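Local coordinates for uncharacterized protein YfeY (Escherichia coli, PDB 2QZB) that is of unknown function but belongs to the DUF1131 family and is probably made as a lipoprotein precursor with a signal peptide, at residues D151-L154 against K155-V159. Residues are numbered along the deposited sequence; the frame is centred on the assembly and turned at random.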
loop_
_atom_site.group_PDB
_atom_site.type_symbol
_atom_site.label_atom_id
_atom_site.label_comp_id
_atom_site.label_asym_id
_atom_site.label_seq_id
_atom_site.Cartn_x
_atom_site.Cartn_y
_atom_site.Cartn_z
ATOM N N ASP A 151 -8.016 -19.273 -7.441
ATOM C CA ASP A 151 -9.194 -18.473 -7.111
ATOM C C ASP A 151 -9.974 -18.988 -5.882
ATOM O O ASP A 151 -10.515 -18.185 -5.126
ATOM C CB ASP A 151 -10.125 -18.340 -8.335
ATOM C CG ASP A 151 -9.440 -17.688 -9.555
ATOM O OD1 ASP A 151 -8.622 -16.739 -9.387
ATOM O OD2 ASP A 151 -9.733 -18.128 -10.696
ATOM N N ASP A 152 -10.053 -20.309 -5.682
ATOM C CA ASP A 152 -10.781 -20.857 -4.503
ATOM C C ASP A 152 -10.107 -20.588 -3.167
ATOM O O ASP A 152 -10.783 -20.521 -2.133
ATOM C CB ASP A 152 -11.012 -22.372 -4.598
ATOM C CG ASP A 152 -12.084 -22.738 -5.585
ATOM O OD1 ASP A 152 -13.263 -22.368 -5.371
ATOM O OD2 ASP A 152 -11.738 -23.420 -6.581
ATOM N N THR A 153 -8.780 -20.537 -3.168
ATOM C CA THR A 153 -8.031 -20.126 -1.988
ATOM C C THR A 153 -8.156 -18.618 -1.770
ATOM O O THR A 153 -8.489 -18.167 -0.659
ATOM C CB THR A 153 -6.528 -20.429 -2.140
ATOM O OG1 THR A 153 -6.342 -21.840 -2.238
ATOM C CG2 THR A 153 -5.739 -19.897 -0.925
ATOM N N LEU A 154 -7.887 -17.858 -2.834
ATOM C CA LEU A 154 -7.882 -16.402 -2.766
ATOM C C LEU A 154 -9.205 -15.777 -2.338
ATOM O O LEU A 154 -9.180 -14.700 -1.761
ATOM C CB LEU A 154 -7.420 -15.781 -4.079
ATOM C CG LEU A 154 -5.962 -16.019 -4.473
ATOM C CD1 LEU A 154 -5.679 -15.328 -5.821
ATOM C CD2 LEU A 154 -5.012 -15.519 -3.388
ATOM N N LYS A 155 -10.338 -16.441 -2.584
ATOM C CA LYS A 155 -11.643 -15.804 -2.321
ATOM C C LYS A 155 -11.774 -15.332 -0.868
ATOM O O LYS A 155 -12.392 -14.299 -0.608
ATOM C CB LYS A 155 -12.849 -16.668 -2.753
ATOM C CG LYS A 155 -12.945 -18.011 -2.049
ATOM C CD LYS A 155 -14.113 -18.899 -2.569
ATOM C CE LYS A 155 -14.599 -19.835 -1.433
ATOM N NZ LYS A 155 -15.143 -21.182 -1.862
ATOM N N ASN A 156 -11.114 -16.052 0.037
ATOM C CA ASN A 156 -11.120 -15.790 1.472
ATOM C C ASN A 156 -9.954 -14.899 1.966
ATOM O O ASN A 156 -9.866 -14.565 3.164
ATOM C CB ASN A 156 -11.098 -17.140 2.220
ATOM C CG ASN A 156 -12.284 -18.023 1.859
ATOM O OD1 ASN A 156 -13.443 -17.559 1.862
ATOM N ND2 ASN A 156 -12.007 -19.288 1.517
ATOM N N TRP A 157 -9.067 -14.513 1.057
ATOM C CA TRP A 157 -8.010 -13.548 1.412
ATOM C C TRP A 157 -8.582 -12.146 1.715
ATOM O O TRP A 157 -9.706 -11.826 1.342
ATOM C CB TRP A 157 -6.945 -13.520 0.313
ATOM C CG TRP A 157 -6.033 -14.742 0.346
ATOM C CD1 TRP A 157 -6.365 -16.010 0.721
ATOM C CD2 TRP A 157 -4.642 -14.782 -0.015
ATOM N NE1 TRP A 157 -5.259 -16.838 0.635
ATOM C CE2 TRP A 157 -4.189 -16.100 0.191
ATOM C CE3 TRP A 157 -3.732 -13.817 -0.472
ATOM C CZ2 TRP A 157 -2.869 -16.496 -0.083
ATOM C CZ3 TRP A 157 -2.407 -14.197 -0.719
ATOM C CH2 TRP A 157 -1.994 -15.533 -0.525
ATOM N N LYS A 158 -7.823 -11.335 2.437
ATOM C CA LYS A 158 -8.266 -9.991 2.792
ATOM C C LYS A 158 -7.154 -8.997 2.506
ATOM O O LYS A 158 -5.996 -9.362 2.586
ATOM C CB LYS A 158 -8.652 -9.912 4.282
ATOM C CG LYS A 158 -9.904 -10.747 4.590
ATOM C CD LYS A 158 -10.338 -10.611 6.027
ATOM C CE LYS A 158 -11.549 -11.548 6.316
ATOM N NZ LYS A 158 -11.711 -11.704 7.823
ATOM N N VAL A 159 -7.538 -7.751 2.232
ATOM C CA VAL A 159 -6.616 -6.698 1.935
ATOM C C VAL A 159 -5.723 -6.486 3.156
ATOM O O VAL A 159 -6.230 -6.249 4.265
ATOM C CB VAL A 159 -7.379 -5.352 1.605
ATOM C CG1 VAL A 159 -6.398 -4.182 1.505
ATOM C CG2 VAL A 159 -8.168 -5.474 0.299
#
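Lys155 meets Asp151 and Asp152 of the short, single-turn helix 151-154 through its backbone and its aliphatic chain. Its N gives a weak hydrogen bond to Asp151 O (3.1 Å), the i to i+4 pattern of an alpha helix. CG stands between the backbone N and the carbonyl carbon (chi1 61°), which folds the chain back along the helix and brings CG to 3.3 Å from Asp152 O. CD and CE run on past the same oxygen. At the end NZ stays 4.2 Å from Asp152 OD1, beyond a salt bridge, though the opposite charges may still attract weakly.

Asn156 adds a weak bond from its N to Thr153 O (3.4 Å), a spacing of three residues. Trp157 closes a type I beta turn begun at Leu154, and its N donates to Leu154 O at 2.8 Å. The indole then lies against the helix end. Leu154 CD2 sits over the centre of the six-membered ring in a CH-pi contact, 3.6 Å from its centroid. Thr153 runs alongside the indole and sets CG2 at 3.5 Å from Trp157 NE1. The NE1 proton is used elsewhere, on Glu140 O. Without the indole, as with an alanine here, Leu154 CD2 would probably lose the ring face it packs on, and Glu140 O the NE1 donor.

The turn is thus a helix-to-strand junction, leading into strand 158-165 of the large antiparallel sheet. Lys158 pairs by backbone with Ser138 of the adjoining strand 133-138, whose Phe137 touches both Trp157 and Val159. The Trp157 backbone also bonds to Phe101 in helix 101-104, while Asp151 OD1 accepts from Ala108 N in a nearby loop.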